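Side-chain contacts in scyllo-inositol 2-dehydrogenase (NADP(+)) IolW (Bacillus subtilis subsp. subtilis, PDB 3GDO), which catalyses the reversible NADPH-dependent reduction of scyllo-inosose to scyllo-inositol, and cannot use NADH in place of NADPH: residues B[273-276]-B[277-280]; B[75-78]-B[79-82]; B[55-58]-B[59-63]. All coordinates share one frame; numbering follows the deposited sequence.

In the fold
Following the chain from its N terminus, contact 3 comes first, at residues 55-63, where the polypeptide leaves strand 52-54 and enters the short helix 58-61. Contact 2 (75-82) is the next, turning the loop after strand 68-71 into helix 78-87. Both belong to the Rossmann domain, with centres about 15 Å apart, and they touch: H81 CD2 packs on L57 CD2 at 3.6 Å, joining the entry of helix 58-61 to helix 78-87. Contact 1 (273-280) leads into strand 280-286 of the C-terminal alpha/beta domain, on the other side of the chain's centre, about 38 Å from contact 2 between centres. The three are local and strictly sequential; none encloses or crosses another.

Contact 1: B[273-276]-B[277-280]; sequences ADVP and EFYG
V275 and F278 close a tight reversal of the chain through F278 N to V275 O (2.8 Å, N-H...O angle 156°), a type I turn overlapped by a second one in which Y279 N makes a weak bond to P276 O. The chain thus folds back so that the Y279 ring lies against P276. P276 CA sits almost squarely over the ring centre, 3.5 Å from the centroid and 9° off the normal, a CH-pi contact. Farther out, P276 CG lies 4.2 Å from Y279 CZ. The D274 carbonyl oxygen approaches the rim of the same ring at CE1. F278 goes the other way: its CG stands anti to its carbonyl carbon (chi1 -72°), and the ring presents its edge to V275, CD2 lying 3.7 Å from V275 CB. Of the D274 carboxylate, OD1 accepts V275 N at 2.9 Å, met from above the carboxylate plane, and passes 3.9 Å from F278 CB. OD2 is hydrogen-bonded to S297 OG and forms a salt bridge with K250 NZ. K250 also donates to F278 O, so one ammonium group links the D274 carboxylate, just ahead of the turn, to the F278 carbonyl. The contact lies at the surface, in the loop between helix 256-261 and strand 280-286; Y279 rests on P296 and S297, and G280 pairs through its backbone with I295 of strand 289-295.

Contact 2: B[75-78]-B[79-82]; sequences SGLH and YEHT
H78 and T82 meet one helical turn apart through a doubly used carbonyl. H78 O accepts T82 OG1 at 2.7 Å and T82 N at 2.9 Å, and the two donors arrive from opposite faces of the carbonyl plane. The hydroxyl can bend back in this way because OG1 lies anti to the carbonyl carbon of T82, beside the backbone N (chi1 -53°); it is thereby satisfied inside its own helix. One residue earlier, H81 N bonds to L77 O at 3.3 Å.

Polar-to-ring contacts come next. L77 O also lies over one face of the H81 imidazole, 3.3 Å above its plane and shifted toward the rim, where CG and CD2 are its nearest ring atoms. The H78 imidazole folds over the start of the helix, with Y79 N over one of its faces. Its ND1 makes a short but poorly angled, weak bond to S75 O. NE2 is hydrogen-bonded to M98 O, which with the weak ND1 bond places the ring between the loop ahead of the helix and the one after strand 91-95.

The methyls of L77 make van der Waals contacts with polar groups: CD2 reaches to 4.0 Å from H81 NE2, and CD1 runs close to the carboxylate of E80. Toward the interior, H78 and T82 both pack on V71 and M94, whereas Y79 touches T107 and L108 of helix 102-115.

This is the first turn of helix 78-87 in the beta-alpha-beta crossover that joins parallel strands 68-71 and 91-95 of the Rossmann fold. M98 directly follows the Glu-Lys-Pro sequence characteristic of the Gfo/Idh/MocA family.

Contact 3: B[55-58]-B[59-63]; sequences HELE and EITND
E59 OE2 is gripped by two successive backbone amides, H55 N at 3.2 Å and E56 N at 3.1 Å, both from the same face of the carboxylate. The side chain gets there by running extended beyond CG (chi2 -173°), back along the chain past E56 CB, so the carboxylate fastens the loop ahead of the helix. A weak bond from E59 N to E56 O accompanies it. In the following turn L57 O is shared between I60 N (2.8 Å) and T61 N (3.0 Å), and N62 N bonds to E58 O (2.8 Å). Among side chains, L57 and T61 cross at about a right angle, CD1 of the leucine 3.7 Å from CG2 of the threonine. E58 and N62 lie alongside each other, N62 ND2 3.6 Å from E58 CB, with carboxylate and amide planes 70° apart. L57 and I60 both touch L11, and I60 also V54. K35 NZ hydrogen-bonds E59 O and makes a salt bridge with D63 OD2, while D63 OD1 accepts A65 N. The short helix 58-61 belongs to the long crossover from edge strand 52-54 to strand 68-71, the passage between the two halves of a Rossmann sheet.

Contact 1: B[273-276]-B[277-280]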
ATOM      1  N   ALA B 273      19.498  11.221  15.610  1.00 41.37           N
ATOM      2  CA  ALA B 273      20.082  11.102  14.259  1.00 40.93           C
ATOM      3  C   ALA B 273      19.613   9.801  13.582  1.00 40.67           C
ATOM      4  O   ALA B 273      19.526   8.752  14.218  1.00 38.29           O
ATOM      5  CB  ALA B 273      21.614  11.128  14.315  1.00 40.29           C
ATOM      6  N   ASP B 274      19.339   9.886  12.296  1.00 40.69           N
ATOM      7  CA  ASP B 274      18.957   8.716  11.528  1.00 41.75           C
ATOM      8  C   ASP B 274      20.221   8.013  11.041  1.00 43.32           C
ATOM      9  O   ASP B 274      21.313   8.606  11.039  1.00 43.31           O
ATOM     10  CB  ASP B 274      18.066   9.147  10.355  1.00 41.45           C
ATOM     11  CG  ASP B 274      17.128   8.019   9.858  1.00 40.77           C
ATOM     12  OD1 ASP B 274      17.238   6.885  10.353  1.00 38.25           O
ATOM     13  OD2 ASP B 274      16.310   8.284   8.948  1.00 38.50           O
ATOM     14  N   VAL B 275      20.079   6.741  10.686  1.00 44.62           N
ATOM     15  CA  VAL B 275      21.152   5.956  10.075  1.00 45.78           C
ATOM     16  C   VAL B 275      21.215   6.272   8.560  1.00 45.90           C
ATOM     17  O   VAL B 275      20.184   6.251   7.892  1.00 46.14           O
ATOM     18  CB  VAL B 275      20.922   4.426  10.297  1.00 46.02           C
ATOM     19  CG1 VAL B 275      22.162   3.670   9.956  1.00 47.76           C
ATOM     20  CG2 VAL B 275      20.554   4.127  11.750  1.00 47.29           C
ATOM     21  N   PRO B 276      22.416   6.595   8.022  1.00 45.93           N
ATOM     22  CA  PRO B 276      22.594   6.939   6.592  1.00 45.65           C
ATOM     23  C   PRO B 276      21.967   5.971   5.586  1.00 45.15           C
ATOM     24  O   PRO B 276      21.527   6.403   4.528  1.00 45.12           O
ATOM     25  CB  PRO B 276      24.112   6.943   6.422  1.00 45.71           C
ATOM     26  CG  PRO B 276      24.617   7.387   7.775  1.00 46.53           C
ATOM     27  CD  PRO B 276      23.677   6.741   8.782  1.00 46.18           C
ATOM     28  N   GLU B 277      21.923   4.684   5.919  1.00 44.84           N
ATOM     29  CA  GLU B 277      21.346   3.684   5.024  1.00 45.53           C
ATOM     30  C   GLU B 277      19.847   3.896   4.903  1.00 44.41           C
ATOM     31  O   GLU B 277      19.241   3.446   3.933  1.00 44.21           O
ATOM     32  CB  GLU B 277      21.667   2.240   5.443  1.00 45.59           C
ATOM     33  CG  GLU B 277      22.035   2.005   6.951  1.00 51.98           C
ATOM     34  CD  GLU B 277      23.502   2.391   7.314  1.00 57.67           C
ATOM     35  OE1 GLU B 277      23.943   2.102   8.453  1.00 60.70           O
ATOM     36  OE2 GLU B 277      24.225   2.980   6.472  1.00 60.54           O
ATOM     37  N   PHE B 278      19.261   4.620   5.862  1.00 42.76           N
ATOM     38  CA  PHE B 278      17.798   4.738   5.940  1.00 41.93           C
ATOM     39  C   PHE B 278      17.289   6.089   5.523  1.00 41.35           C
ATOM     40  O   PHE B 278      16.085   6.335   5.600  1.00 40.38           O
ATOM     41  CB  PHE B 278      17.307   4.393   7.351  1.00 41.82           C
ATOM     42  CG  PHE B 278      17.398   2.914   7.672  1.00 43.73           C
ATOM     43  CD1 PHE B 278      16.462   2.022   7.170  1.00 43.78           C
ATOM     44  CD2 PHE B 278      18.423   2.418   8.460  1.00 44.03           C
ATOM     45  CE1 PHE B 278      16.542   0.643   7.462  1.00 45.38           C
ATOM     46  CE2 PHE B 278      18.522   1.042   8.751  1.00 46.05           C
ATOM     47  CZ  PHE B 278      17.572   0.158   8.257  1.00 44.48           C
ATOM     48  N   TYR B 279      18.200   6.971   5.085  1.00 40.90           N
ATOM     49  CA  TYR B 279      17.810   8.301   4.627  1.00 40.96           C
ATOM     50  C   TYR B 279      16.829   8.107   3.471  1.00 41.38           C
ATOM     51  O   TYR B 279      17.005   7.174   2.659  1.00 41.42           O
ATOM     52  CB  TYR B 279      19.024   9.119   4.131  1.00 41.56           C
ATOM     53  CG  TYR B 279      20.055   9.586   5.174  1.00 41.97           C
ATOM     54  CD1 TYR B 279      19.829   9.450   6.563  1.00 42.00           C
ATOM     55  CD2 TYR B 279      21.248  10.216   4.755  1.00 43.76           C
ATOM     56  CE1 TYR B 279      20.777   9.907   7.506  1.00 42.61           C
ATOM     57  CE2 TYR B 279      22.206  10.677   5.681  1.00 43.09           C
ATOM     58  CZ  TYR B 279      21.962  10.513   7.050  1.00 45.31           C
ATOM     59  OH  TYR B 279      22.891  10.956   7.950  1.00 42.21           O
ATOM     60  N   GLY B 280      15.801   8.954   3.408  1.00 40.43           N
ATOM     61  CA  GLY B 280      14.817   8.882   2.344  1.00 41.13           C
ATOM     62  C   GLY B 280      15.358   9.295   0.977  1.00 41.37           C
ATOM     63  O   GLY B 280      16.319  10.057   0.891  1.00 40.76           O
TER

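Contact 2: B[75-78]-B[79-82]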
ATOM      1  N   SER B  75      -4.366   1.938  30.366  1.00 58.45           N
ATOM      2  CA  SER B  75      -5.572   2.350  29.613  1.00 60.04           C
ATOM      3  C   SER B  75      -6.914   2.390  30.379  1.00 60.81           C
ATOM      4  O   SER B  75      -7.687   3.322  30.197  1.00 61.76           O
ATOM      5  CB  SER B  75      -5.728   1.525  28.323  1.00 59.87           C
ATOM      6  OG  SER B  75      -5.559   2.347  27.176  1.00 60.07           O
ATOM      7  N   GLY B  76      -7.199   1.401  31.221  1.00 61.18           N
ATOM      8  CA  GLY B  76      -8.470   1.402  31.967  1.00 62.17           C
ATOM      9  C   GLY B  76      -8.655   2.568  32.934  1.00 62.51           C
ATOM     10  O   GLY B  76      -9.483   3.463  32.728  1.00 62.40           O
ATOM     11  N   LEU B  77      -7.848   2.558  33.989  1.00 62.89           N
ATOM     12  CA  LEU B  77      -7.948   3.502  35.102  1.00 62.29           C
ATOM     13  C   LEU B  77      -7.533   4.963  34.783  1.00 61.54           C
ATOM     14  O   LEU B  77      -7.608   5.852  35.649  1.00 61.51           O
ATOM     15  CB  LEU B  77      -7.113   2.944  36.275  1.00 62.85           C
ATOM     16  CG  LEU B  77      -7.643   2.991  37.724  1.00 63.99           C
ATOM     17  CD1 LEU B  77      -9.025   2.332  37.903  1.00 64.45           C
ATOM     18  CD2 LEU B  77      -6.624   2.366  38.702  1.00 64.57           C
ATOM     19  N   HIS B  78      -7.113   5.233  33.554  1.00 59.95           N
ATOM     20  CA  HIS B  78      -6.430   6.499  33.289  1.00 58.69           C
ATOM     21  C   HIS B  78      -7.384   7.687  33.021  1.00 58.14           C
ATOM     22  O   HIS B  78      -6.989   8.857  33.140  1.00 56.76           O
ATOM     23  CB  HIS B  78      -5.478   6.322  32.110  1.00 58.62           C
ATOM     24  CG  HIS B  78      -6.139   6.542  30.800  1.00 58.20           C
ATOM     25  ND1 HIS B  78      -7.275   5.856  30.426  1.00 60.12           N
ATOM     26  CD2 HIS B  78      -5.867   7.406  29.798  1.00 58.56           C
ATOM     27  CE1 HIS B  78      -7.673   6.281  29.239  1.00 60.15           C
ATOM     28  NE2 HIS B  78      -6.835   7.223  28.837  1.00 61.12           N
ATOM     29  N   TYR B  79      -8.608   7.361  32.596  1.00 57.33           N
ATOM     30  CA  TYR B  79      -9.654   8.341  32.350  1.00 56.54           C
ATOM     31  C   TYR B  79     -10.059   8.967  33.690  1.00 55.81           C
ATOM     32  O   TYR B  79     -10.188  10.189  33.820  1.00 55.90           O
ATOM     33  CB  TYR B  79     -10.864   7.673  31.697  1.00 56.26           C
ATOM     34  CG  TYR B  79     -12.062   8.603  31.621  1.00 56.96           C
ATOM     35  CD1 TYR B  79     -12.295   9.366  30.481  1.00 56.35           C
ATOM     36  CD2 TYR B  79     -12.947   8.746  32.707  1.00 56.36           C
ATOM     37  CE1 TYR B  79     -13.376  10.232  30.408  1.00 56.76           C
ATOM     38  CE2 TYR B  79     -14.031   9.614  32.640  1.00 57.00           C
ATOM     39  CZ  TYR B  79     -14.233  10.355  31.489  1.00 56.54           C
ATOM     40  OH  TYR B  79     -15.292  11.223  31.394  1.00 58.11           O
ATOM     41  N   GLU B  80     -10.251   8.093  34.669  1.00 54.91           N
ATOM     42  CA  GLU B  80     -10.513   8.437  36.062  1.00 54.39           C
ATOM     43  C   GLU B  80      -9.433   9.367  36.626  1.00 52.78           C
ATOM     44  O   GLU B  80      -9.723  10.423  37.180  1.00 52.10           O
ATOM     45  CB  GLU B  80     -10.441   7.140  36.833  1.00 55.36           C
ATOM     46  CG  GLU B  80     -11.624   6.755  37.666  1.00 59.31           C
ATOM     47  CD  GLU B  80     -11.394   5.368  38.238  1.00 65.09           C
ATOM     48  OE1 GLU B  80     -11.464   4.380  37.458  1.00 67.89           O
ATOM     49  OE2 GLU B  80     -11.089   5.271  39.450  1.00 66.89           O
ATOM     50  N   HIS B  81      -8.182   8.946  36.475  1.00 50.76           N
ATOM     51  CA  HIS B  81      -7.027   9.699  36.936  1.00 49.45           C
ATOM     52  C   HIS B  81      -6.942  11.087  36.298  1.00 47.95           C
ATOM     53  O   HIS B  81      -6.737  12.080  36.997  1.00 47.56           O
ATOM     54  CB  HIS B  81      -5.752   8.905  36.672  1.00 49.84           C
ATOM     55  CG  HIS B  81      -5.535   7.779  37.635  1.00 52.28           C
ATOM     56  ND1 HIS B  81      -4.339   7.098  37.728  1.00 54.55           N
ATOM     57  CD2 HIS B  81      -6.350   7.234  38.574  1.00 53.40           C
ATOM     58  CE1 HIS B  81      -4.432   6.170  38.667  1.00 55.71           C
ATOM     59  NE2 HIS B  81      -5.642   6.234  39.199  1.00 55.61           N
ATOM     60  N   THR B  82      -7.113  11.148  34.983  1.00 45.99           N
ATOM     61  CA  THR B  82      -7.081  12.407  34.262  1.00 44.88           C
ATOM     62  C   THR B  82      -8.178  13.366  34.769  1.00 44.59           C
ATOM     63  O   THR B  82      -7.900  14.542  35.016  1.00 43.93           O
ATOM     64  CB  THR B  82      -7.187  12.186  32.750  1.00 45.10           C
ATOM     65  OG1 THR B  82      -6.171  11.249  32.337  1.00 46.23           O
ATOM     66  CG2 THR B  82      -6.978  13.498  31.988  1.00 44.54           C
TER

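Contact 3: B[55-58]-B[59-63]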
ATOM      1  N   HIS B  55       1.872   6.688  47.076  1.00 51.43           N
ATOM      2  CA  HIS B  55       1.065   5.549  46.637  1.00 53.02           C
ATOM      3  C   HIS B  55      -0.399   5.914  46.477  1.00 53.41           C
ATOM      4  O   HIS B  55      -1.188   5.118  45.988  1.00 53.88           O
ATOM      5  CB  HIS B  55       1.258   4.319  47.573  1.00 53.66           C
ATOM      6  CG  HIS B  55       2.688   4.093  47.969  1.00 55.89           C
ATOM      7  ND1 HIS B  55       3.656   3.688  47.067  1.00 56.40           N
ATOM      8  CD2 HIS B  55       3.330   4.285  49.150  1.00 56.96           C
ATOM      9  CE1 HIS B  55       4.826   3.622  47.681  1.00 58.47           C
ATOM     10  NE2 HIS B  55       4.656   3.978  48.945  1.00 59.28           N
ATOM     11  N   GLU B  56      -0.769   7.125  46.870  1.00 53.91           N
ATOM     12  CA  GLU B  56      -2.146   7.580  46.643  1.00 54.56           C
ATOM     13  C   GLU B  56      -2.200   8.676  45.599  1.00 53.80           C
ATOM     14  O   GLU B  56      -1.314   9.525  45.567  1.00 52.84           O
ATOM     15  CB  GLU B  56      -2.770   8.112  47.932  1.00 54.91           C
ATOM     16  CG  GLU B  56      -4.143   7.555  48.167  1.00 58.61           C
ATOM     17  CD  GLU B  56      -4.147   6.032  48.091  1.00 62.18           C
ATOM     18  OE1 GLU B  56      -3.249   5.398  48.690  1.00 64.41           O
ATOM     19  OE2 GLU B  56      -5.044   5.474  47.425  1.00 64.10           O
ATOM     20  N   LEU B  57      -3.251   8.664  44.777  1.00 53.47           N
ATOM     21  CA  LEU B  57      -3.467   9.732  43.796  1.00 53.59           C
ATOM     22  C   LEU B  57      -3.539  11.120  44.460  1.00 54.05           C
ATOM     23  O   LEU B  57      -2.922  12.065  43.975  1.00 53.57           O
ATOM     24  CB  LEU B  57      -4.697   9.438  42.926  1.00 53.12           C
ATOM     25  CG  LEU B  57      -5.037  10.449  41.818  1.00 52.80           C
ATOM     26  CD1 LEU B  57      -3.827  10.801  40.968  1.00 50.57           C
ATOM     27  CD2 LEU B  57      -6.186   9.950  40.962  1.00 51.92           C
ATOM     28  N   GLU B  58      -4.238  11.202  45.602  1.00 54.80           N
ATOM     29  CA  GLU B  58      -4.400  12.450  46.379  1.00 55.41           C
ATOM     30  C   GLU B  58      -3.105  13.092  46.771  1.00 54.48           C
ATOM     31  O   GLU B  58      -3.039  14.316  46.901  1.00 55.27           O
ATOM     32  CB  GLU B  58      -5.197  12.226  47.667  1.00 55.80           C
ATOM     33  CG  GLU B  58      -6.668  12.030  47.452  1.00 59.60           C
ATOM     34  CD  GLU B  58      -6.988  10.698  46.788  1.00 64.75           C
ATOM     35  OE1 GLU B  58      -6.155   9.756  46.855  1.00 66.49           O
ATOM     36  OE2 GLU B  58      -8.081  10.594  46.188  1.00 66.71           O
ATOM     37  N   GLU B  59      -2.088  12.277  47.009  1.00 53.38           N
ATOM     38  CA  GLU B  59      -0.779  12.802  47.359  1.00 53.06           C
ATOM     39  C   GLU B  59      -0.189  13.673  46.223  1.00 51.91           C
ATOM     40  O   GLU B  59       0.800  14.390  46.404  1.00 51.31           O
ATOM     41  CB  GLU B  59       0.157  11.648  47.726  1.00 53.74           C
ATOM     42  CG  GLU B  59      -0.304  10.781  48.941  1.00 55.88           C
ATOM     43  CD  GLU B  59       0.762   9.749  49.376  1.00 60.28           C
ATOM     44  OE1 GLU B  59       1.895  10.176  49.737  1.00 60.72           O
ATOM     45  OE2 GLU B  59       0.476   8.518  49.337  1.00 59.98           O
ATOM     46  N   ILE B  60      -0.795  13.572  45.043  1.00 51.05           N
ATOM     47  CA  ILE B  60      -0.465  14.436  43.913  1.00 50.02           C
ATOM     48  C   ILE B  60      -1.587  15.462  43.686  1.00 49.37           C
ATOM     49  O   ILE B  60      -1.312  16.654  43.506  1.00 48.04           O
ATOM     50  CB  ILE B  60      -0.269  13.606  42.615  1.00 50.53           C
ATOM     51  CG1 ILE B  60       0.799  12.513  42.810  1.00 50.41           C
ATOM     52  CG2 ILE B  60       0.004  14.513  41.401  1.00 48.82           C
ATOM     53  CD1 ILE B  60       2.195  12.883  42.415  1.00 52.00           C
ATOM     54  N   THR B  61      -2.839  15.003  43.683  1.00 48.82           N
ATOM     55  CA  THR B  61      -3.949  15.894  43.345  1.00 50.25           C
ATOM     56  C   THR B  61      -4.223  16.976  44.409  1.00 50.67           C
ATOM     57  O   THR B  61      -4.680  18.062  44.068  1.00 51.21           O
ATOM     58  CB  THR B  61      -5.254  15.138  43.030  1.00 49.87           C
ATOM     59  OG1 THR B  61      -5.666  14.412  44.185  1.00 50.69           O
ATOM     60  CG2 THR B  61      -5.047  14.174  41.870  1.00 50.54           C
ATOM     61  N   ASN B  62      -3.941  16.672  45.678  1.00 51.07           N
ATOM     62  CA  ASN B  62      -4.126  17.630  46.769  1.00 51.16           C
ATOM     63  C   ASN B  62      -2.901  18.430  47.066  1.00 50.66           C
ATOM     64  O   ASN B  62      -2.955  19.339  47.896  1.00 51.09           O
ATOM     65  CB  ASN B  62      -4.530  16.935  48.066  1.00 51.59           C
ATOM     66  CG  ASN B  62      -5.850  16.246  47.957  1.00 52.59           C
ATOM     67  OD1 ASN B  62      -6.570  16.422  46.978  1.00 55.99           O
ATOM     68  ND2 ASN B  62      -6.182  15.441  48.962  1.00 57.44           N
ATOM     69  N   ASP B  63      -1.781  18.077  46.449  1.00 50.36           N
ATOM     70  CA  ASP B  63      -0.568  18.836  46.691  1.00 49.35           C
ATOM     71  C   ASP B  63      -0.592  20.111  45.839  1.00 49.29           C
ATOM     72  O   ASP B  63      -0.423  20.045  44.604  1.00 48.29           O
ATOM     73  CB  ASP B  63       0.678  17.997  46.428  1.00 49.48           C
ATOM     74  CG  ASP B  63       1.955  18.795  46.584  1.00 50.17           C
ATOM     75  OD1 ASP B  63       1.858  20.015  46.792  1.00 52.80           O
ATOM     76  OD2 ASP B  63       3.068  18.238  46.490  1.00 52.22           O
TER